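Local coordinates for protein glycoside hydrolase, family 11\:clostridium cellulosome enzyme, dockerin type i\:polysaccharide (Clostridium thermocellum, PDB 2C71) that removes acetyl groups from acetylated xylan in the plant cell wall, as a metal-ion-dependent family 4 carbohydrate esterase, at residues A[30-35]-A[170-175]; A[98-103]-A[187-192]. All blocks are in the same frame, centred on the assembly; numbering follows the deposited sequence. Where two conformers were deposited one is given.

Interaction 1. Residues A[30-35]-A[170-175]; sequences YNVKAT and IIIPTL
Tyr30 and Val32 pack against Ile172 and Pro173 in an apolar contact that joins the turn after helix 17-30, leading to strand 35-38, to helix 164-177. Ile172 is the piece in the middle. Its CG2 methyl lies 3.7 Å from Tyr30 CB and equally close to Val32 CG2, the valine and isoleucine meeting tip to tip, while Ile172 CD1 reaches Tyr30 CD2 at 3.9 Å. With CG1 anti to the carbonyl carbon (chi1 -68°), Ile172 spreads both branches toward the loop, a shape suited to filling the angle between a ring and a valine. The side chains of Tyr30 and Pro173 cross at about a right angle. Ile172 CB and Pro173 CD lie over one face of the ring, both near the rim, and Pro173 CG is 3.8 Å from Tyr30 CE1. Tyrosine suits this partly exposed place: its ring lies on the apolar patch while its OH hydrogen-bonds to Asp169. Asn31, with positive phi, ends helix 17-30 in a Schellman motif, and the chain then brings Val32 back toward Ile172, Leu27 and Phe182. Such packing of a helix-to-strand loop on another helix beside the parallel sheet is characteristic of an alpha/beta fold such as the NodB-homology domain.

Interaction 2. Residues A[98-103]-A[187-192]; sequences PKFFRP and ELFTLK
Phe100, on the short strand 100-101, and Phe189, on helix 185-192, meet through their rings alone, a buried contact between one residue of each segment. The backbones stand well apart, the nearest CA atoms being those of this pair at 11.2 Å, and two long flat side chains bridge the gap. In both residues CB points across to the other segment, and CG, anti to the carbonyl carbon and beside the backbone N, carries the ring on from there. A chi2 of -82° in Phe100 and 71° in Phe189 turns each ring roughly perpendicular to its CA-CB-CG plane. The side chains slide past each other in opposite directions, and CE1 and CZ of Phe100 come against CD1 and CE1 of Phe189: Phe100 CE1 lies 3.5 Å from Phe189 CE1, and Phe100 CZ is 3.8 Å from Phe189 CD1. The ring centroids are 5.3 Å apart and the planes are inclined at 49°, an oblique pair that is neither a parallel stack nor a T-shaped one. Phenylalanine suits both places, since it spans the distance without bringing a polar group into the interior. Val119 of the neighbouring strand touches both rings, and Tyr204 meets Phe189 edge-to-face; Val194, Ile196 and Val207 also pack on Phe189. The backbone of Phe100 hydrogen-bonds to that of Asn63, holding strand 100-101 in place. The pair belongs to an aromatic and aliphatic core cluster, in which the helix following strand 181-182 and the C-terminal loops cover a strand of the NodB-homology fold.

Overall arrangement
Interactions 1 and 2 lie about 18 Å apart between centres, and their segments alternate along the chain, so the two connections interlock in sequence. They touch where Lys33 CD of 30-35 comes within 3.9 Å of Glu187 OE2 of 187-192, a packing contact. Thr35 OG1, at the start of strand 35-38, hydrogen-bonds to Leu185 N at the start of helix 185-192. Neither contact forms the metal site. The side chain of Phe100 is about 14 Å from the magnesium ion, which Asp13 and His64 bind, yet the chain just after strand 100-101 runs toward it: Arg102 O forms a hydrogen bond with His64 ND1, which probably helps to orient that ligand.

Interaction 1. Residues A[30-35]-A[170-175]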
ATOM      1  N   TYR A  30      -6.923 -16.653   2.060  1.00  7.81           N
ATOM      2  CA  TYR A  30      -5.574 -17.196   1.814  1.00  8.15           C
ATOM      3  C   TYR A  30      -4.614 -17.045   2.988  1.00  8.23           C
ATOM      4  O   TYR A  30      -3.468 -17.461   2.910  1.00  9.89           O
ATOM      5  CB  TYR A  30      -4.970 -16.545   0.551  1.00  9.05           C
ATOM      6  CG  TYR A  30      -5.747 -16.860  -0.663  1.00  9.12           C
ATOM      7  CD1 TYR A  30      -5.750 -18.147  -1.130  1.00 11.55           C
ATOM      8  CD2 TYR A  30      -6.477 -15.893  -1.377  1.00  8.91           C
ATOM      9  CE1 TYR A  30      -6.512 -18.489  -2.243  1.00 12.76           C
ATOM     10  CE2 TYR A  30      -7.219 -16.229  -2.495  1.00  9.01           C
ATOM     11  CZ  TYR A  30      -7.240 -17.537  -2.933  1.00  9.87           C
ATOM     12  OH  TYR A  30      -7.977 -17.940  -4.030  1.00 11.81           O
ATOM     13  N   ASN A  31      -5.098 -16.448   4.073  1.00  7.72           N
ATOM     14  CA  ASN A  31      -4.272 -16.208   5.248  1.00  8.57           C
ATOM     15  C   ASN A  31      -3.036 -15.378   4.921  1.00  8.60           C
ATOM     16  O   ASN A  31      -1.927 -15.703   5.346  1.00 10.52           O
ATOM     17  CB  ASN A  31      -3.859 -17.533   5.894  1.00 11.02           C
ATOM     18  CG  ASN A  31      -3.218 -17.343   7.254  1.00 12.74           C
ATOM     19  OD1 ASN A  31      -2.371 -18.134   7.670  1.00 18.36           O
ATOM     20  ND2 ASN A  31      -3.618 -16.289   7.956  1.00 15.16           N
ATOM     21  N   VAL A  32      -3.234 -14.304   4.163  1.00  7.15           N
ATOM     22  CA  VAL A  32      -2.124 -13.500   3.668  1.00  8.09           C
ATOM     23  C   VAL A  32      -2.121 -12.112   4.298  1.00  7.45           C
ATOM     24  O   VAL A  32      -3.167 -11.476   4.428  1.00  8.16           O
ATOM     25  CB  VAL A  32      -2.168 -13.359   2.135  1.00  9.75           C
ATOM     26  CG1 VAL A  32      -1.336 -12.167   1.687  1.00 11.59           C
ATOM     27  CG2 VAL A  32      -1.683 -14.638   1.470  1.00 12.24           C
ATOM     28  N   LYS A  33      -0.938 -11.648   4.687  1.00  6.92           N
ATOM     29  CA  LYS A  33      -0.775 -10.277   5.217  1.00  7.18           C
ATOM     30  C   LYS A  33      -0.392  -9.332   4.122  1.00  6.64           C
ATOM     31  O   LYS A  33       0.359  -9.700   3.231  1.00 10.03           O
ATOM     32  CB  LYS A  33       0.309 -10.262   6.323  1.00  9.22           C
ATOM     33  CG  LYS A  33      -0.104 -11.146   7.556  1.00 11.28           C
ATOM     34  CD  LYS A  33       0.918 -11.143   8.649  1.00 15.24           C
ATOM     35  CE  LYS A  33       0.500 -12.149   9.801  1.00 17.81           C
ATOM     36  NZ  LYS A  33       0.214 -13.591   9.359  1.00 20.11           N
ATOM     37  N   ALA A  34      -0.831  -8.088   4.237  1.00  5.63           N
ATOM     38  CA  ALA A  34      -0.583  -7.048   3.222  1.00  5.31           C
ATOM     39  C   ALA A  34      -0.440  -5.707   3.921  1.00  4.36           C
ATOM     40  O   ALA A  34      -0.540  -5.591   5.140  1.00  5.70           O
ATOM     41  CB  ALA A  34      -1.673  -7.043   2.178  1.00  6.97           C
ATOM     42  N   THR A  35      -0.220  -4.672   3.112  1.00  4.66           N
ATOM     43  CA  THR A  35      -0.075  -3.300   3.582  1.00  4.70           C
ATOM     44  C   THR A  35      -1.049  -2.404   2.820  1.00  4.33           C
ATOM     45  O   THR A  35      -1.127  -2.503   1.593  1.00  6.36           O
ATOM     46  CB  THR A  35       1.355  -2.781   3.414  1.00  5.59           C
ATOM     47  OG1 THR A  35       2.274  -3.717   4.014  1.00  5.98           O
ATOM     48  CG2 THR A  35       1.565  -1.422   4.042  1.00  6.44           C
ATOM     49  N   ILE A 170      -5.759 -15.520  -8.402  1.00  6.52           N
ATOM     50  CA  ILE A 170      -4.692 -16.041  -9.235  1.00  6.57           C
ATOM     51  C   ILE A 170      -3.338 -15.703  -8.631  1.00  6.27           C
ATOM     52  O   ILE A 170      -2.464 -16.572  -8.509  1.00  7.12           O
ATOM     53  CB  ILE A 170      -4.802 -15.535 -10.672  1.00  6.76           C
ATOM     54  CG1 ILE A 170      -6.118 -15.969 -11.291  1.00  9.60           C
ATOM     55  CG2 ILE A 170      -3.617 -15.980 -11.502  1.00  9.00           C
ATOM     56  CD1 ILE A 170      -6.466 -15.218 -12.574  1.00 10.29           C
ATOM     57  N   ILE A 171      -3.120 -14.431  -8.280  1.00  5.96           N
ATOM     58  CA  ILE A 171      -1.815 -13.999  -7.771  1.00  5.56           C
ATOM     59  C   ILE A 171      -1.355 -14.809  -6.580  1.00  6.01           C
ATOM     60  O   ILE A 171      -0.187 -15.239  -6.543  1.00  6.68           O
ATOM     61  CB  ILE A 171      -1.862 -12.493  -7.415  1.00  5.57           C
ATOM     62  CG1 ILE A 171      -2.073 -11.625  -8.678  1.00  5.81           C
ATOM     63  CG2 ILE A 171      -0.611 -12.079  -6.679  1.00  7.33           C
ATOM     64  CD1 ILE A 171      -2.518 -10.208  -8.365  1.00  6.54           C
ATOM     65  N   ILE A 172      -2.203 -14.919  -5.562  1.00  6.24           N
ATOM     66  CA  ILE A 172      -1.746 -15.520  -4.302  1.00  6.00           C
ATOM     67  C   ILE A 172      -1.381 -17.011  -4.505  1.00  6.85           C
ATOM     68  O   ILE A 172      -0.266 -17.420  -4.174  1.00  7.56           O
ATOM     69  CB  ILE A 172      -2.690 -15.188  -3.146  1.00  6.96           C
ATOM     70  CG1 ILE A 172      -2.604 -13.701  -2.819  1.00  7.12           C
ATOM     71  CG2 ILE A 172      -2.306 -16.076  -1.929  1.00  9.02           C
ATOM     72  CD1 ILE A 172      -3.704 -13.200  -1.897  1.00  8.73           C
ATOM     73  N   PRO A 173      -2.289 -17.826  -5.062  1.00  7.43           N
ATOM     74  CA  PRO A 173      -1.895 -19.247  -5.271  1.00  8.08           C
ATOM     75  C   PRO A 173      -0.689 -19.411  -6.185  1.00  8.11           C
ATOM     76  O   PRO A 173       0.167 -20.264  -5.943  1.00  9.11           O
ATOM     77  CB  PRO A 173      -3.168 -19.868  -5.818  1.00  8.84           C
ATOM     78  CG  PRO A 173      -4.287 -19.002  -5.325  1.00  9.58           C
ATOM     79  CD  PRO A 173      -3.724 -17.628  -5.341  1.00  7.25           C
ATOM     80  N   THR A 174      -0.602 -18.606  -7.257  1.00  7.57           N
ATOM     81  CA  THR A 174       0.492 -18.771  -8.198  1.00  7.71           C
ATOM     82  C   THR A 174       1.816 -18.438  -7.527  1.00  7.76           C
ATOM     83  O   THR A 174       2.779 -19.220  -7.624  1.00  9.10           O
ATOM     84  CB  THR A 174       0.342 -17.885  -9.446  1.00  8.35           C
ATOM     85  OG1 THR A 174      -0.788 -18.311 -10.192  1.00  9.35           O
ATOM     86  CG2 THR A 174       1.584 -17.940 -10.342  1.00 10.27           C
ATOM     87  N   LEU A 175       1.897 -17.316  -6.832  1.00  7.40           N
ATOM     88  CA  LEU A 175       3.172 -16.972  -6.234  1.00  8.31           C
ATOM     89  C   LEU A 175       3.511 -17.939  -5.080  1.00  8.33           C
ATOM     90  O   LEU A 175       4.674 -18.310  -4.920  1.00  9.37           O
ATOM     91  CB  LEU A 175       3.196 -15.509  -5.794  1.00  8.77           C
ATOM     92  CG  LEU A 175       3.087 -14.497  -6.936  1.00  9.39           C
ATOM     93  CD1 LEU A 175       3.258 -13.058  -6.425  1.00 10.40           C
ATOM     94  CD2 LEU A 175       4.099 -14.826  -8.091  1.00 11.55           C
TER

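Interaction 2. Residues A[98-103]-A[187-192]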
ATOM      1  N   PRO A  98       2.371   5.477  11.091  1.00  7.17           N
ATOM      2  CA  PRO A  98       2.852   4.859   9.845  1.00  6.81           C
ATOM      3  C   PRO A  98       4.383   4.896   9.767  1.00  6.59           C
ATOM      4  O   PRO A  98       4.964   5.830  10.319  1.00  8.56           O
ATOM      5  CB  PRO A  98       2.215   5.735   8.773  1.00  7.29           C
ATOM      6  CG  PRO A  98       0.888   6.111   9.378  1.00  6.44           C
ATOM      7  CD  PRO A  98       1.079   6.156  10.890  1.00  7.24           C
ATOM      8  N   LYS A  99       5.006   3.928   9.100  0.50  6.76           N
ATOM      9  CA  LYS A  99       6.455   3.942   8.891  0.50  7.57           C
ATOM     10  C   LYS A  99       6.808   4.175   7.422  0.50  6.35           C
ATOM     11  O   LYS A  99       7.968   4.381   7.070  0.50  7.02           O
ATOM     12  CB  LYS A  99       7.078   2.630   9.374  0.50  8.77           C
ATOM     13  CG  LYS A  99       7.105   2.473  10.886  0.50 10.44           C
ATOM     14  CD  LYS A  99       8.149   1.455  11.315  0.50 12.49           C
ATOM     15  CE  LYS A  99       7.527   0.333  12.130  0.50 15.33           C
ATOM     16  NZ  LYS A  99       8.125  -0.990  11.802  0.50 11.32           N
ATOM     17  N   PHE A 100       5.784   4.139   6.577  1.00  5.93           N
ATOM     18  CA  PHE A 100       5.932   4.188   5.123  1.00  5.96           C
ATOM     19  C   PHE A 100       4.953   5.183   4.505  1.00  5.21           C
ATOM     20  O   PHE A 100       3.832   5.341   4.999  1.00  5.94           O
ATOM     21  CB  PHE A 100       5.693   2.804   4.535  1.00  6.23           C
ATOM     22  CG  PHE A 100       6.710   1.775   4.977  1.00  5.98           C
ATOM     23  CD1 PHE A 100       7.920   1.699   4.352  1.00  7.15           C
ATOM     24  CD2 PHE A 100       6.462   0.922   6.015  1.00  7.39           C
ATOM     25  CE1 PHE A 100       8.885   0.779   4.778  1.00  7.95           C
ATOM     26  CE2 PHE A 100       7.399  -0.008   6.439  1.00  7.65           C
ATOM     27  CZ  PHE A 100       8.614  -0.078   5.834  1.00  8.78           C
ATOM     28  N   PHE A 101       5.423   5.804   3.437  1.00  5.63           N
ATOM     29  CA  PHE A 101       4.663   6.789   2.639  1.00  4.83           C
ATOM     30  C   PHE A 101       4.710   6.372   1.183  1.00  5.34           C
ATOM     31  O   PHE A 101       5.785   6.055   0.670  1.00  6.50           O
ATOM     32  CB  PHE A 101       5.331   8.166   2.791  1.00  5.59           C
ATOM     33  CG  PHE A 101       4.787   9.258   1.893  1.00  5.50           C
ATOM     34  CD1 PHE A 101       3.453   9.631   1.952  1.00  6.06           C
ATOM     35  CD2 PHE A 101       5.622   9.917   1.024  1.00  6.65           C
ATOM     36  CE1 PHE A 101       2.980  10.677   1.123  1.00  6.92           C
ATOM     37  CE2 PHE A 101       5.142  10.958   0.232  1.00  7.54           C
ATOM     38  CZ  PHE A 101       3.836  11.337   0.308  1.00  7.57           C
ATOM     39  N   ARG A 102       3.577   6.426   0.496  1.00  5.21           N
ATOM     40  CA  ARG A 102       3.533   6.263  -0.936  0.50  5.88           C
ATOM     41  C   ARG A 102       3.087   7.566  -1.545  1.00  5.32           C
ATOM     42  O   ARG A 102       1.937   8.008  -1.323  1.00  5.85           O
ATOM     43  CB  ARG A 102       2.556   5.196  -1.397  0.50  6.28           C
ATOM     44  CG  ARG A 102       2.543   5.118  -2.928  0.50  7.17           C
ATOM     45  CD  ARG A 102       2.076   3.834  -3.450  0.50  9.26           C
ATOM     46  NE  ARG A 102       2.961   2.731  -3.141  0.50 11.49           N
ATOM     47  CZ  ARG A 102       2.592   1.491  -2.807  0.50  8.45           C
ATOM     48  NH1 ARG A 102       1.315   1.161  -2.657  0.50  9.65           N
ATOM     49  NH2 ARG A 102       3.515   0.577  -2.555  0.50  9.58           N
ATOM     50  N   PRO A 103       3.955   8.254  -2.294  1.00  6.53           N
ATOM     51  CA  PRO A 103       3.571   9.552  -2.866  1.00  6.96           C
ATOM     52  C   PRO A 103       2.384   9.390  -3.798  1.00  7.01           C
ATOM     53  O   PRO A 103       2.354   8.481  -4.652  1.00  7.69           O
ATOM     54  CB  PRO A 103       4.820  10.022  -3.639  1.00  8.24           C
ATOM     55  CG  PRO A 103       5.892   9.222  -3.143  1.00 10.71           C
ATOM     56  CD  PRO A 103       5.345   7.915  -2.587  1.00  7.37           C
ATOM     57  N   GLU A 187       7.771  -6.183   7.664  1.00  7.77           N
ATOM     58  CA  GLU A 187       8.337  -7.510   7.673  1.00  8.64           C
ATOM     59  C   GLU A 187       9.346  -7.701   6.548  1.00  8.01           C
ATOM     60  O   GLU A 187      10.392  -8.343   6.724  1.00  9.23           O
ATOM     61  CB  GLU A 187       7.235  -8.540   7.578  1.00  9.11           C
ATOM     62  CG  GLU A 187       6.395  -8.726   8.816  1.00 11.04           C
ATOM     63  CD  GLU A 187       5.055  -9.461   8.605  1.00 12.93           C
ATOM     64  OE1 GLU A 187       4.665  -9.844   7.436  1.00 10.95           O
ATOM     65  OE2 GLU A 187       4.317  -9.642   9.660  1.00 15.53           O
ATOM     66  N   LEU A 188       9.047  -7.169   5.352  1.00  7.27           N
ATOM     67  CA  LEU A 188       9.964  -7.291   4.227  1.00  7.58           C
ATOM     68  C   LEU A 188      11.334  -6.698   4.572  1.00  8.05           C
ATOM     69  O   LEU A 188      12.370  -7.322   4.366  1.00  9.37           O
ATOM     70  CB  LEU A 188       9.366  -6.595   3.006  1.00  7.54           C
ATOM     71  CG  LEU A 188      10.229  -6.634   1.757  1.00  8.34           C
ATOM     72  CD1 LEU A 188      10.554  -8.080   1.349  1.00 11.46           C
ATOM     73  CD2 LEU A 188       9.560  -5.870   0.572  1.00 10.03           C
ATOM     74  N   PHE A 189      11.342  -5.478   5.088  1.00  7.37           N
ATOM     75  CA  PHE A 189      12.592  -4.848   5.503  1.00  7.38           C
ATOM     76  C   PHE A 189      13.288  -5.695   6.568  1.00  7.99           C
ATOM     77  O   PHE A 189      14.481  -5.979   6.497  1.00  9.55           O
ATOM     78  CB  PHE A 189      12.361  -3.446   6.026  1.00  8.26           C
ATOM     79  CG  PHE A 189      12.268  -2.385   4.917  1.00  8.15           C
ATOM     80  CD1 PHE A 189      11.179  -2.330   4.068  1.00  8.10           C
ATOM     81  CD2 PHE A 189      13.282  -1.474   4.763  1.00  9.99           C
ATOM     82  CE1 PHE A 189      11.139  -1.306   3.064  1.00 10.01           C
ATOM     83  CE2 PHE A 189      13.240  -0.481   3.813  1.00 10.39           C
ATOM     84  CZ  PHE A 189      12.186  -0.430   2.965  1.00  8.97           C
ATOM     85  N   THR A 190      12.550  -6.063   7.609  1.00  8.06           N
ATOM     86  CA  THR A 190      13.142  -6.749   8.779  1.00  8.63           C
ATOM     87  C   THR A 190      13.762  -8.094   8.343  1.00  7.77           C
ATOM     88  O   THR A 190      14.879  -8.427   8.734  1.00  9.86           O
ATOM     89  CB  THR A 190      12.085  -6.893   9.852  1.00 10.30           C
ATOM     90  OG1 THR A 190      11.544  -5.624  10.254  1.00 12.36           O
ATOM     91  CG2 THR A 190      12.640  -7.526  11.090  1.00 12.61           C
ATOM     92  N   LEU A 191      13.021  -8.868   7.581  1.00  7.64           N
ATOM     93  CA  LEU A 191      13.482 -10.199   7.206  1.00  8.31           C
ATOM     94  C   LEU A 191      14.657 -10.157   6.260  1.00  9.16           C
ATOM     95  O   LEU A 191      15.444 -11.128   6.160  1.00 11.21           O
ATOM     96  CB  LEU A 191      12.340 -11.010   6.554  1.00  8.30           C
ATOM     97  CG  LEU A 191      11.225 -11.388   7.496  1.00  8.73           C
ATOM     98  CD1 LEU A 191       9.969 -11.769   6.698  1.00 11.85           C
ATOM     99  CD2 LEU A 191      11.622 -12.546   8.408  1.00 12.45           C
ATOM    100  N   LYS A 192      14.813  -9.061   5.524  1.00  9.43           N
ATOM    101  CA  LYS A 192      15.940  -8.813   4.618  1.00 10.68           C
ATOM    102  C   LYS A 192      17.108  -8.107   5.315  1.00 11.32           C
ATOM    103  O   LYS A 192      18.158  -7.914   4.706  1.00 13.83           O
ATOM    104  CB  LYS A 192      15.471  -7.961   3.422  1.00 12.14           C
ATOM    105  CG  LYS A 192      14.464  -8.569   2.514  1.00 16.29           C
ATOM    106  CD  LYS A 192      15.002  -9.631   1.685  1.00 18.48           C
ATOM    107  CE  LYS A 192      14.018 -10.067   0.550  1.00 15.19           C
ATOM    108  NZ  LYS A 192      14.631 -11.244  -0.061  1.00 16.12           N
TER